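Local structure of vanadium-dependent haloperoxidase (Zobellia galactanivorans, 4CIT) at residues Trp329-Lys332 and Tyr333-Asn336; Ile45-Val48 and Thr49-Met52; Ser256-Glu259 and Ile260-Ala263; Asp245-Asn248 and Lys249-Glu253; Gly143-Pro146 and Val147-Ser150. The protein is an iodoperoxidase that probably oxidises iodide with hydrogen peroxide at a bound vanadate ion. All coordinates share one frame; numbering follows the deposited sequence. Where two conformers were deposited one is given.

Contact 1 (Trp329-Lys332 and Tyr333-Asn336); sequences WDEK and YRSN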
loop_
_atom_site.group_PDB
_atom_site.type_symbol
_atom_site.label_atom_id
_atom_site.label_comp_id
_atom_site.label_asym_id
_atom_site.label_seq_id
_atom_site.Cartn_x
_atom_site.Cartn_y
_atom_site.Cartn_z
ATOM N N TRP A 329 -2.486 -12.010 -0.025
ATOM C CA TRP A 329 -1.443 -13.019 -0.239
ATOM C C TRP A 329 -1.738 -14.377 0.457
ATOM O O TRP A 329 -1.417 -15.442 -0.062
ATOM C CB TRP A 329 -0.058 -12.511 0.109
ATOM C CG TRP A 329 0.730 -12.146 -1.098
ATOM C CD1 TRP A 329 1.878 -12.776 -1.559
ATOM C CD2 TRP A 329 0.409 -11.144 -2.100
ATOM N NE1 TRP A 329 2.259 -12.248 -2.747
ATOM C CE2 TRP A 329 1.407 -11.220 -3.097
ATOM C CE3 TRP A 329 -0.595 -10.201 -2.225
ATOM C CZ2 TRP A 329 1.418 -10.378 -4.188
ATOM C CZ3 TRP A 329 -0.588 -9.373 -3.309
ATOM C CH2 TRP A 329 0.375 -9.487 -4.302
ATOM N N ASP A 330 -2.379 -14.335 1.609
ATOM C CA ASP A 330 -2.928 -15.512 2.296
ATOM C C ASP A 330 -3.831 -16.308 1.348
ATOM O O ASP A 330 -3.710 -17.552 1.196
ATOM C CB ASP A 330 -3.706 -15.125 3.617
ATOM C CG ASP A 330 -4.232 -16.299 4.352
ATOM O OD1 ASP A 330 -3.351 -17.118 4.793
ATOM O OD2 ASP A 330 -5.469 -16.519 4.372
ATOM N N GLU A 331 -4.760 -15.602 0.705
ATOM C CA GLU A 331 -5.641 -16.293 -0.197
ATOM C C GLU A 331 -4.924 -16.723 -1.477
ATOM O O GLU A 331 -5.181 -17.852 -2.037
ATOM C CB GLU A 331 -6.816 -15.408 -0.591
ATOM C CG GLU A 331 -7.836 -16.072 -1.530
ATOM C CD GLU A 331 -8.312 -17.407 -1.043
ATOM O OE1 GLU A 331 -8.402 -17.664 0.172
ATOM O OE2 GLU A 331 -8.554 -18.309 -1.902
ATOM N N LYS A 332 -4.049 -15.869 -1.976
ATOM C CA LYS A 332 -3.396 -16.242 -3.255
ATOM C C LYS A 332 -2.741 -17.626 -3.190
ATOM O O LYS A 332 -2.778 -18.392 -4.170
ATOM C CB LYS A 332 -2.334 -15.203 -3.713
ATOM C CG LYS A 332 -2.896 -13.931 -4.262
ATOM C CD LYS A 332 -1.854 -12.871 -4.690
ATOM C CE LYS A 332 -2.427 -11.703 -5.441
ATOM N NZ LYS A 332 -3.216 -12.083 -6.652
ATOM N N TYR A 333 -2.006 -17.853 -2.104
ATOM C CA TYR A 333 -1.227 -19.054 -1.917
ATOM C C TYR A 333 -2.042 -20.195 -1.292
ATOM O O TYR A 333 -1.625 -21.315 -1.345
ATOM C CB TYR A 333 0.170 -18.764 -1.285
ATOM C CG TYR A 333 1.054 -18.074 -2.212
ATOM C CD1 TYR A 333 1.827 -18.747 -3.145
ATOM C CD2 TYR A 333 1.146 -16.689 -2.206
ATOM C CE1 TYR A 333 2.614 -18.096 -4.039
ATOM C CE2 TYR A 333 1.921 -16.029 -3.108
ATOM C CZ TYR A 333 2.697 -16.716 -4.054
ATOM O OH TYR A 333 3.545 -16.043 -4.891
ATOM N N ARG A 334 -3.259 -19.935 -0.843
ATOM C CA ARG A 334 -4.219 -20.986 -0.489
ATOM C C ARG A 334 -4.815 -21.562 -1.751
ATOM O O ARG A 334 -4.802 -22.784 -1.944
ATOM C CB ARG A 334 -5.290 -20.463 0.464
ATOM C CG ARG A 334 -6.509 -21.382 0.690
ATOM C CD ARG A 334 -7.619 -20.859 1.594
ATOM N NE ARG A 334 -7.047 -20.538 2.873
ATOM C CZ ARG A 334 -6.714 -19.316 3.269
ATOM N NH1 ARG A 334 -7.004 -18.205 2.571
ATOM N NH2 ARG A 334 -6.125 -19.207 4.437
ATOM N N SER A 335 -5.353 -20.728 -2.629
ATOM C CA SER A 335 -6.069 -21.185 -3.819
ATOM C C SER A 335 -5.072 -21.516 -4.994
ATOM O O SER A 335 -5.361 -22.377 -5.843
ATOM C CB SER A 335 -7.127 -20.162 -4.217
ATOM O OG SER A 335 -6.572 -18.910 -4.471
ATOM N N ASN A 336 -3.948 -20.793 -5.019
ATOM C CA ASN A 336 -2.871 -21.005 -5.953
ATOM C C ASN A 336 -3.382 -21.245 -7.386
ATOM O O ASN A 336 -3.120 -22.274 -7.997
ATOM C CB ASN A 336 -2.019 -22.168 -5.456
ATOM C CG ASN A 336 -0.723 -22.312 -6.223
ATOM O OD1 ASN A 336 -0.065 -21.348 -6.587
ATOM N ND2 ASN A 336 -0.329 -23.543 -6.424
HETATM O O HOH W 1 -4.686 -17.988 -6.198
#
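The last turns of helix 307-335 carry K332 of the vanadate pocket, and a salt-bridge network of D330, E331 and R334 occupies another part of the same helix end. R334 grips D330 end-on: NH2 lies 2.8 Å and NH1 2.9 Å from OD2, both reaching that one oxygen from the same face of the carboxylate. Chi1 of D330 (-178°) holds its carboxylate out beside the helix, where R334 reaches back to it from one turn ahead. NH1 has a second mate, E331 OE1 at 2.8 Å, approached on its anti side; both acid oxygens lie near the guanidinium plane. D330 OD1 turns instead to N207. Replacing D330 by an alanine would probably remove the two-nitrogen grip, leave the guanidinium held by E331 alone within the network and freer to turn, and leave N207 without this acceptor.

At the next residue, E331 O takes two bonds from S335, from N at 2.9 Å and from OG at 3.0 Å, and water 1 joins that hydroxyl to K332 O. On another side of the helix the Y333 ring runs beside W329, CE2 3.6 Å from CD1, with the planes at 44°. W329 NE1 and Y333 OH both bond to I202 O, and K332 CD sits 3.7 Å over one face of the indole. The lysine tip goes further, NZ bonding a vanadate ion and the backbone oxygens of P362 and T365. K332 and R339 of the same pocket stand seven residues apart, the spacing of the KX6RP signature of the PAP2 superfamily.

Contact 2 (Ile45-Val48 and Thr49-Met52); sequences IDRV and TEIM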
loop_
_atom_site.group_PDB
_atom_site.type_symbol
_atom_site.label_atom_id
_atom_site.label_comp_id
_atom_site.label_asym_id
_atom_site.label_seq_id
_atom_site.Cartn_x
_atom_site.Cartn_y
_atom_site.Cartn_z
ATOM N N ILE A 45 8.020 10.377 2.264
ATOM C CA ILE A 45 7.254 9.304 1.637
ATOM C C ILE A 45 7.550 9.301 0.099
ATOM O O ILE A 45 7.682 8.259 -0.484
ATOM C CB ILE A 45 5.736 9.461 1.965
ATOM C CG1 ILE A 45 5.485 9.308 3.471
ATOM C CG2 ILE A 45 4.897 8.505 1.167
ATOM C CD1 ILE A 45 4.107 9.564 3.944
ATOM N N ASP A 46 7.665 10.471 -0.550
ATOM C CA ASP A 46 8.033 10.541 -1.967
ATOM C C ASP A 46 9.436 9.970 -2.207
ATOM O O ASP A 46 9.613 9.244 -3.179
ATOM C CB ASP A 46 8.101 11.994 -2.456
ATOM C CG ASP A 46 6.716 12.690 -2.626
ATOM O OD1 ASP A 46 5.676 11.973 -2.650
ATOM O OD2 ASP A 46 6.707 14.001 -2.697
ATOM N N ARG A 47 10.406 10.275 -1.307
ATOM C CA ARG A 47 11.734 9.751 -1.509
ATOM C C ARG A 47 11.728 8.227 -1.336
ATOM O O ARG A 47 12.380 7.491 -2.087
ATOM C CB ARG A 47 12.719 10.379 -0.533
ATOM C CG ARG A 47 14.177 9.945 -0.649
ATOM C CD ARG A 47 14.762 10.041 -2.022
ATOM N NE ARG A 47 14.757 11.411 -2.542
ATOM C CZ ARG A 47 15.743 12.297 -2.325
ATOM N NH1 ARG A 47 16.844 11.976 -1.636
ATOM N NH2 ARG A 47 15.662 13.501 -2.874
ATOM N N VAL A 48 11.055 7.731 -0.315
ATOM C CA VAL A 48 11.057 6.270 -0.088
ATOM C C VAL A 48 10.389 5.551 -1.260
ATOM O O VAL A 48 10.828 4.451 -1.648
ATOM C CB VAL A 48 10.582 5.880 1.329
ATOM C CG1 VAL A 48 9.136 5.856 1.338
ATOM C CG2 VAL A 48 11.185 4.500 1.748
ATOM N N THR A 49 9.382 6.177 -1.796
ATOM C CA THR A 49 8.716 5.683 -2.979
ATOM C C THR A 49 9.695 5.508 -4.139
ATOM O O THR A 49 9.753 4.417 -4.849
ATOM C CB THR A 49 7.464 6.526 -3.341
ATOM O OG1 THR A 49 6.477 6.396 -2.301
ATOM C CG2 THR A 49 6.815 6.021 -4.562
ATOM N N GLU A 50 10.445 6.547 -4.375
ATOM C CA GLU A 50 11.447 6.529 -5.460
ATOM C C GLU A 50 12.518 5.467 -5.231
ATOM O O GLU A 50 12.850 4.699 -6.150
ATOM C CB GLU A 50 12.118 7.890 -5.573
ATOM C CG GLU A 50 11.187 8.976 -6.024
ATOM C CD GLU A 50 11.669 10.383 -5.594
ATOM O OE1 GLU A 50 12.793 10.528 -5.070
ATOM O OE2 GLU A 50 10.905 11.363 -5.751
ATOM N N ILE A 51 12.957 5.328 -3.990
ATOM C CA ILE A 51 13.966 4.350 -3.662
ATOM C C ILE A 51 13.451 2.918 -3.854
ATOM O O ILE A 51 14.180 2.031 -4.318
ATOM C CB ILE A 51 14.497 4.552 -2.241
ATOM C CG1 ILE A 51 15.080 5.987 -2.141
ATOM C CG2 ILE A 51 15.462 3.398 -1.846
ATOM C CD1 ILE A 51 15.553 6.321 -0.708
ATOM N N MET A 52 12.194 2.695 -3.473
ATOM C CA MET A 52 11.518 1.423 -3.682
ATOM C C MET A 52 11.528 0.919 -5.095
ATOM O O MET A 52 11.753 -0.282 -5.316
ATOM C CB MET A 52 10.049 1.493 -3.162
ATOM C CG MET A 52 9.976 1.129 -1.685
ATOM S SD MET A 52 8.175 0.957 -1.227
ATOM C CE MET A 52 7.411 2.276 -2.023
HETATM O O HOH W 2 12.523 12.626 -3.762
#
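Two side-chain links run along helix 38-55, T49 back to I45 on one side and R47 to E50 on another. The threonine hydroxyl bonds I45 O, with OG1 2.9 Å from it, and T49 N reaches the same oxygen at 3.0 Å; the two donors come from opposite faces of the carbonyl plane. What permits this is the threonine torsion, which sets OG1 anti to its own carbonyl carbon (chi1 -65°) and turns it back over the preceding turn.

R47 bends at chi2 and chi3, and NE comes 3.3 Å from E50 OE1, a salt bridge whose hydrogen bond is weak. Water 2 supplements it, accepting from NE at 2.8 Å and donating to OE1. The two flat groups are only 28° from parallel as the chains cross. R47 NH1 leaves the pair for R129 O, at the start of helix 128-144. Beneath the charged end, R47 CG rests 3.9 Å from I51 CD1, and I51 itself packs on R129 and M130. V48 touches I65 of helix 59-80, M52 its A62 and F66.

D46 has its own salt bridge to K297, so each of the charged side chains in this turn has an opposite charge or a backbone oxygen to answer it. The weak direct bond suggests that R47 and E50 depend partly on the shared water for their link, while the arginine's strongest polar partner is R129 O on the neighbouring helix.

Contact 3 (Ser256-Glu259 and Ile260-Ala263); sequences SSEE and IQIA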
loop_
_atom_site.group_PDB
_atom_site.type_symbol
_atom_site.label_atom_id
_atom_site.label_comp_id
_atom_site.label_asym_id
_atom_site.label_seq_id
_atom_site.Cartn_x
_atom_site.Cartn_y
_atom_site.Cartn_z
ATOM N N SER A 256 -6.585 3.651 -29.261
ATOM C CA SER A 256 -7.294 4.753 -28.597
ATOM C C SER A 256 -8.000 4.387 -27.237
ATOM O O SER A 256 -8.100 5.236 -26.313
ATOM C CB SER A 256 -8.345 5.320 -29.578
ATOM O OG SER A 256 -8.841 4.288 -30.418
ATOM N N SER A 257 -8.454 3.132 -27.126
ATOM C CA SER A 257 -9.610 2.811 -26.283
ATOM C C SER A 257 -9.381 3.200 -24.838
ATOM O O SER A 257 -8.271 3.183 -24.329
ATOM C CB SER A 257 -10.042 1.366 -26.461
ATOM O OG SER A 257 -9.494 0.492 -25.505
ATOM N N GLU A 258 -10.442 3.615 -24.210
ATOM C CA GLU A 258 -10.385 4.032 -22.843
ATOM C C GLU A 258 -9.945 2.861 -21.964
ATOM O O GLU A 258 -9.225 3.059 -20.953
ATOM C CB GLU A 258 -11.728 4.575 -22.479
ATOM C CG GLU A 258 -11.965 4.941 -21.021
ATOM C CD GLU A 258 -11.278 6.201 -20.554
ATOM O OE1 GLU A 258 -10.315 6.637 -21.221
ATOM O OE2 GLU A 258 -11.715 6.740 -19.492
ATOM N N GLU A 259 -10.291 1.628 -22.364
ATOM C CA GLU A 259 -9.959 0.453 -21.529
ATOM C C GLU A 259 -8.500 0.226 -21.399
ATOM O O GLU A 259 -7.948 -0.156 -20.334
ATOM C CB GLU A 259 -10.612 -0.780 -22.114
ATOM C CG GLU A 259 -12.111 -0.824 -21.971
ATOM C CD GLU A 259 -12.856 0.009 -22.980
ATOM O OE1 GLU A 259 -12.260 0.535 -23.939
ATOM O OE2 GLU A 259 -14.040 0.124 -22.789
ATOM N N ILE A 260 -7.781 0.496 -22.496
ATOM C CA ILE A 260 -6.391 0.344 -22.469
ATOM C C ILE A 260 -5.743 1.428 -21.595
ATOM O O ILE A 260 -4.823 1.150 -20.813
ATOM C CB ILE A 260 -5.764 0.427 -23.859
ATOM C CG1 ILE A 260 -6.114 -0.802 -24.633
ATOM C CG2 ILE A 260 -4.262 0.463 -23.779
ATOM C CD1 ILE A 260 -5.481 -0.744 -26.024
ATOM N N GLN A 261 -6.265 2.631 -21.656
ATOM C CA GLN A 261 -5.779 3.741 -20.755
ATOM C C GLN A 261 -5.978 3.408 -19.288
ATOM O O GLN A 261 -5.139 3.715 -18.469
ATOM C CB GLN A 261 -6.596 5.029 -20.971
ATOM C CG GLN A 261 -6.373 5.719 -22.295
ATOM C CD GLN A 261 -7.211 6.981 -22.454
ATOM O OE1 GLN A 261 -7.226 7.878 -21.586
ATOM N NE2 GLN A 261 -7.942 7.061 -23.588
ATOM N N ILE A 262 -7.106 2.795 -18.980
ATOM C CA ILE A 262 -7.477 2.440 -17.574
ATOM C C ILE A 262 -6.554 1.337 -17.118
ATOM O O ILE A 262 -5.975 1.399 -16.043
ATOM C CB ILE A 262 -8.951 2.099 -17.468
ATOM C CG1 ILE A 262 -9.797 3.408 -17.659
ATOM C CG2 ILE A 262 -9.205 1.298 -16.177
ATOM C CD1 ILE A 262 -11.326 3.221 -17.750
ATOM N N ALA A 263 -6.354 0.299 -17.954
ATOM C CA ALA A 263 -5.456 -0.800 -17.615
ATOM C C ALA A 263 -4.045 -0.286 -17.300
ATOM O O ALA A 263 -3.435 -0.693 -16.327
ATOM C CB ALA A 263 -5.382 -1.846 -18.745
#
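E258 reaches along the first turn of helix 258-266 to I262, four residues on. A chi1 of 173° places CG opposite the backbone N, which carries the chain forward from CB, and CG touches I262 CD1 at 3.8 Å. The bend at chi2 then turns CD aside, still 4.1 Å from the same methyl. At the tip the oxygens part company. OE2 stays near I262 CD1 and forms a salt bridge with R402 of strand 402-404; OE1 lies beside the Q261 amide, whose plane is nearly perpendicular to the carboxylate, but without a hydrogen bond to it. Q261 was modelled in two conformers; in the one described, NE2 donates to S256 O at 3.3 Å, an approach nearly straight onto the carbonyl, and ties the residue before the cap to the helix.

S257 stands at the N-cap. Its OG accepts from I260 N at 3.5 Å, a long and weak capping bond, while the same hydroxyl gives its proton to E259 OE1 at 3.2 Å on the anti lone pair. S257 O also receives I260 N and Q261 N, both weakly. Regular helix bonding begins only after this, with I262 N on E258 O at 2.9 Å and A263 N on E259 O at the same length. I262 meets E413, S417 and Y420 of helix 407-420, so the first turn is pressed against that helix. With its hydroxyl turned to the N-H three residues ahead, S257 is the classic serine N-cap at a helix start.

Contact 4 (Asp245-Asn248 and Lys249-Glu253); sequences DVRN and KITEE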
loop_
_atom_site.group_PDB
_atom_site.type_symbol
_atom_site.label_atom_id
_atom_site.label_comp_id
_atom_site.label_asym_id
_atom_site.label_seq_id
_atom_site.Cartn_x
_atom_site.Cartn_y
_atom_site.Cartn_z
ATOM N N ASP A 245 -12.680 -12.657 -24.367
ATOM C CA ASP A 245 -13.600 -11.824 -25.161
ATOM C C ASP A 245 -13.405 -10.296 -24.948
ATOM O O ASP A 245 -13.388 -9.491 -25.888
ATOM C CB ASP A 245 -15.106 -12.140 -24.925
ATOM C CG ASP A 245 -15.524 -13.505 -25.484
ATOM O OD1 ASP A 245 -14.780 -14.089 -26.329
ATOM O OD2 ASP A 245 -16.592 -14.015 -25.099
ATOM N N VAL A 246 -13.270 -9.878 -23.688
ATOM C CA VAL A 246 -12.922 -8.505 -23.407
ATOM C C VAL A 246 -11.680 -8.054 -24.142
ATOM O O VAL A 246 -11.616 -6.931 -24.651
ATOM C CB VAL A 246 -12.803 -8.266 -21.862
ATOM C CG1 VAL A 246 -12.164 -6.911 -21.507
ATOM C CG2 VAL A 246 -14.126 -8.371 -21.247
ATOM N N ARG A 247 -10.590 -8.844 -24.095
ATOM C CA ARG A 247 -9.347 -8.471 -24.728
ATOM C C ARG A 247 -9.587 -8.340 -26.214
ATOM O O ARG A 247 -9.140 -7.336 -26.834
ATOM C CB ARG A 247 -8.270 -9.546 -24.422
ATOM C CG ARG A 247 -6.906 -9.100 -24.832
ATOM C CD ARG A 247 -6.608 -9.255 -26.290
ATOM N NE ARG A 247 -5.311 -8.520 -26.406
ATOM C CZ ARG A 247 -5.136 -7.229 -26.666
ATOM N NH1 ARG A 247 -6.139 -6.420 -26.969
ATOM N NH2 ARG A 247 -3.919 -6.756 -26.706
ATOM N N ASN A 248 -10.345 -9.264 -26.766
ATOM C CA ASN A 248 -10.614 -9.200 -28.248
ATOM C C ASN A 248 -11.468 -8.006 -28.657
ATOM O O ASN A 248 -11.204 -7.419 -29.729
ATOM C CB ASN A 248 -11.203 -10.512 -28.773
ATOM C CG ASN A 248 -10.204 -11.685 -28.698
ATOM O OD1 ASN A 248 -8.997 -11.469 -28.593
ATOM N ND2 ASN A 248 -10.712 -12.895 -28.601
ATOM N N LYS A 249 -12.442 -7.590 -27.830
ATOM C CA LYS A 249 -13.167 -6.313 -28.026
ATOM C C LYS A 249 -12.278 -5.097 -27.959
ATOM O O LYS A 249 -12.390 -4.178 -28.799
ATOM C CB LYS A 249 -14.277 -6.216 -27.013
ATOM C CG LYS A 249 -15.384 -7.209 -27.285
ATOM C CD LYS A 249 -16.497 -7.054 -26.260
ATOM C CE LYS A 249 -17.594 -8.080 -26.495
ATOM N NZ LYS A 249 -18.684 -7.946 -25.473
ATOM N N ILE A 250 -11.308 -5.076 -27.022
ATOM C CA ILE A 250 -10.343 -4.056 -26.980
ATOM C C ILE A 250 -9.502 -3.971 -28.251
ATOM O O ILE A 250 -9.296 -2.880 -28.784
ATOM C CB ILE A 250 -9.493 -4.175 -25.675
ATOM C CG1 ILE A 250 -10.418 -3.899 -24.517
ATOM C CG2 ILE A 250 -8.373 -3.210 -25.697
ATOM C CD1 ILE A 250 -9.768 -4.204 -23.166
ATOM N N THR A 251 -9.020 -5.111 -28.711
ATOM C CA THR A 251 -8.339 -5.194 -30.030
ATOM C C THR A 251 -9.204 -4.561 -31.107
ATOM O O THR A 251 -8.680 -3.778 -31.907
ATOM C CB THR A 251 -7.968 -6.641 -30.388
ATOM O OG1 THR A 251 -7.090 -7.142 -29.358
ATOM C CG2 THR A 251 -7.294 -6.769 -31.826
ATOM N N GLU A 252 -10.483 -4.931 -31.169
ATOM C CA GLU A 252 -11.377 -4.455 -32.249
ATOM C C GLU A 252 -11.519 -2.928 -32.153
ATOM O O GLU A 252 -11.582 -2.277 -33.205
ATOM C CB GLU A 252 -12.774 -5.134 -32.278
ATOM C CG GLU A 252 -12.855 -6.664 -32.318
ATOM C CD GLU A 252 -14.124 -7.259 -31.598
ATOM O OE1 GLU A 252 -15.174 -6.559 -31.493
ATOM O OE2 GLU A 252 -14.087 -8.430 -31.099
ATOM N N GLU A 253 -11.495 -2.323 -30.951
ATOM C CA GLU A 253 -11.568 -0.843 -30.840
ATOM C C GLU A 253 -10.294 -0.067 -31.160
ATOM O O GLU A 253 -10.378 1.108 -31.499
ATOM C CB GLU A 253 -11.918 -0.406 -29.452
ATOM C CG GLU A 253 -13.253 -0.878 -28.991
ATOM C CD GLU A 253 -13.468 -0.577 -27.518
ATOM O OE1 GLU A 253 -12.469 -0.484 -26.751
ATOM O OE2 GLU A 253 -14.640 -0.459 -27.126
HETATM O O HOH W 3 -6.933 -10.072 -29.415
#
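R247 sends its CG anti to the backbone N (chi1 -169°) and then bends at chi2 (-81°), which brings the guanidinium across T251, one turn further on in helix 235-253. T251 in turn has OG1 anti to its carbonyl carbon (chi1 -59°), directed back at the arginine. The hydroxyl oxygen sits over one face of the guanidinium, 2.7 Å from NH1, yet the N-H does not point at it, so the short approach is no hydrogen bond. R247 NE is engaged elsewhere, by K353 O, and the arginine also rests on W352 and V355 of that loop.

T251 OG1 has other polar neighbours. R247 O is 3.3 Å from it, although whether the hydroxyl proton goes there is not settled. The backbone bond from T251 N to R247 O is firm at 2.9 Å, and it continues the regular i to i+4 pattern through K249, I250 and E252.

On another side of the helix, V246 and I250 run side by side and point the same way, CG1 of the valine 4.0 Å from CD1 of the isoleucine. V246 goes on to M419 and I250 to Y420, which joins this outer helix to helix 407-420. D245 pairs with K241, one turn back, while its OD2 is 6.4 Å from K249 NZ. Finally, water 3 bridges the i, i+3 pair N248 and T251: it donates to N248 OD1 at 2.6 Å and lies 2.9 Å from T251 OG1.

Contact 5 (Gly143-Pro146 and Val147-Ser150); sequences GKNP and VLFS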
loop_
_atom_site.group_PDB
_atom_site.type_symbol
_atom_site.label_atom_id
_atom_site.label_comp_id
_atom_site.label_asym_id
_atom_site.label_seq_id
_atom_site.Cartn_x
_atom_site.Cartn_y
_atom_site.Cartn_z
ATOM N N GLY A 143 21.040 24.749 11.306
ATOM C CA GLY A 143 21.414 26.139 11.083
ATOM C C GLY A 143 20.557 27.209 11.711
ATOM O O GLY A 143 21.088 28.262 12.077
ATOM N N LYS A 144 19.256 26.985 11.842
ATOM C CA LYS A 144 18.322 27.929 12.356
ATOM C C LYS A 144 18.253 27.894 13.880
ATOM O O LYS A 144 18.070 28.911 14.509
ATOM C CB LYS A 144 16.896 27.550 11.928
ATOM C CG LYS A 144 16.594 27.679 10.478
ATOM C CD LYS A 144 15.093 27.501 10.267
ATOM C CE LYS A 144 14.312 28.727 10.757
ATOM N NZ LYS A 144 13.111 28.799 9.879
ATOM N N ASN A 145 18.326 26.695 14.433
ATOM C CA ASN A 145 18.150 26.464 15.884
ATOM C C ASN A 145 18.800 25.128 16.299
ATOM O O ASN A 145 18.151 24.071 16.457
ATOM C CB ASN A 145 16.667 26.555 16.262
ATOM C CG ASN A 145 16.457 26.667 17.764
ATOM O OD1 ASN A 145 17.286 26.218 18.567
ATOM N ND2 ASN A 145 15.300 27.142 18.135
ATOM N N PRO A 146 20.105 25.153 16.537
ATOM C CA PRO A 146 20.834 23.975 16.845
ATOM C C PRO A 146 20.385 23.229 18.080
ATOM O O PRO A 146 20.423 21.956 18.032
ATOM C CB PRO A 146 22.315 24.445 16.983
ATOM C CG PRO A 146 22.316 25.892 16.757
ATOM C CD PRO A 146 20.967 26.364 16.404
ATOM N N VAL A 147 20.059 23.949 19.158
ATOM C CA VAL A 147 19.612 23.308 20.384
ATOM C C VAL A 147 18.230 22.629 20.214
ATOM O O VAL A 147 18.102 21.437 20.576
ATOM C CB VAL A 147 19.604 24.221 21.591
ATOM C CG1 VAL A 147 19.027 23.446 22.768
ATOM C CG2 VAL A 147 21.096 24.620 21.876
ATOM N N LEU A 148 17.264 23.332 19.617
ATOM C CA LEU A 148 15.976 22.759 19.340
ATOM C C LEU A 148 16.135 21.529 18.402
ATOM O O LEU A 148 15.440 20.492 18.592
ATOM C CB LEU A 148 15.080 23.778 18.702
ATOM C CG LEU A 148 13.676 23.275 18.381
ATOM C CD1 LEU A 148 12.948 22.836 19.644
ATOM C CD2 LEU A 148 12.908 24.371 17.647
ATOM N N PHE A 149 16.962 21.659 17.386
ATOM C CA PHE A 149 17.212 20.577 16.441
ATOM C C PHE A 149 17.807 19.377 17.119
ATOM O O PHE A 149 17.266 18.277 17.006
ATOM C CB PHE A 149 18.119 21.019 15.296
ATOM C CG PHE A 149 18.744 19.883 14.525
ATOM C CD1 PHE A 149 17.943 19.091 13.681
ATOM C CD2 PHE A 149 20.090 19.536 14.655
ATOM C CE1 PHE A 149 18.512 18.036 12.969
ATOM C CE2 PHE A 149 20.617 18.408 14.005
ATOM C CZ PHE A 149 19.834 17.731 13.124
ATOM N N SER A 150 18.851 19.588 17.919
ATOM C CA SER A 150 19.496 18.509 18.610
ATOM C C SER A 150 18.540 17.700 19.546
ATOM O O SER A 150 18.515 16.418 19.544
ATOM C CB SER A 150 20.668 19.054 19.468
ATOM O OG SER A 150 21.302 17.905 20.033
HETATM O O HOH W 4 20.126 26.926 19.603
#
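Hydrogen bonds come first, and N145 makes the key one with L148: its side chain caps the start of helix 146-167. OD1 accepts from L148 N at 3.1 Å, the N-H aimed well at it (164°) but reaching it from above the amide plane. Chi1 of -166° leaves CG beside the carbonyl carbon, on the side of the new helix. Water 4 adds a second link, donating to OD1 and accepting from V147 N. The backbone follows with F149 N on N145 O and S150 N on P146 O, each 2.8 Å.

Van der Waals contact backs the cap. L148 CB presses on the amide, 3.3 Å from N145 CG, and L148 CD2 lies 3.7 Å from ND2, which itself bonds E32 O. With an alanine at N145, L148 N would probably lose its capping acceptor and E32 O its donor, leaving the first turn more prone to fray.

P146 takes the first helical position, where a missing N-H costs nothing. The turn thus joins helix 128-144 to helix 146-167, and F149 packs back on the former, edge-to-face with Y138 and against W141 and E142.

How the contacts relate
Contacts 3 and 4 are neighbours in space as well as in sequence: their centres are 11 Å apart, and I250 of contact 4 packs under the start of contact 3, its CG2 3.5 Å from I260 CG1 and its CD1 3.7 Å from E259 CB. There E259 OE1 and E253 OE1 lie 3.0 Å apart, like charges that may share a proton. K332 of contact 1 bonds a vanadate, and the side chain of A263 in contact 3 is about 11 Å from a bound vanadate. Contact 2 lies across the chain's centre from contact 1, centres 28 Å apart. Contact 5 is remotest, its centre 61 Å from that of contact 4.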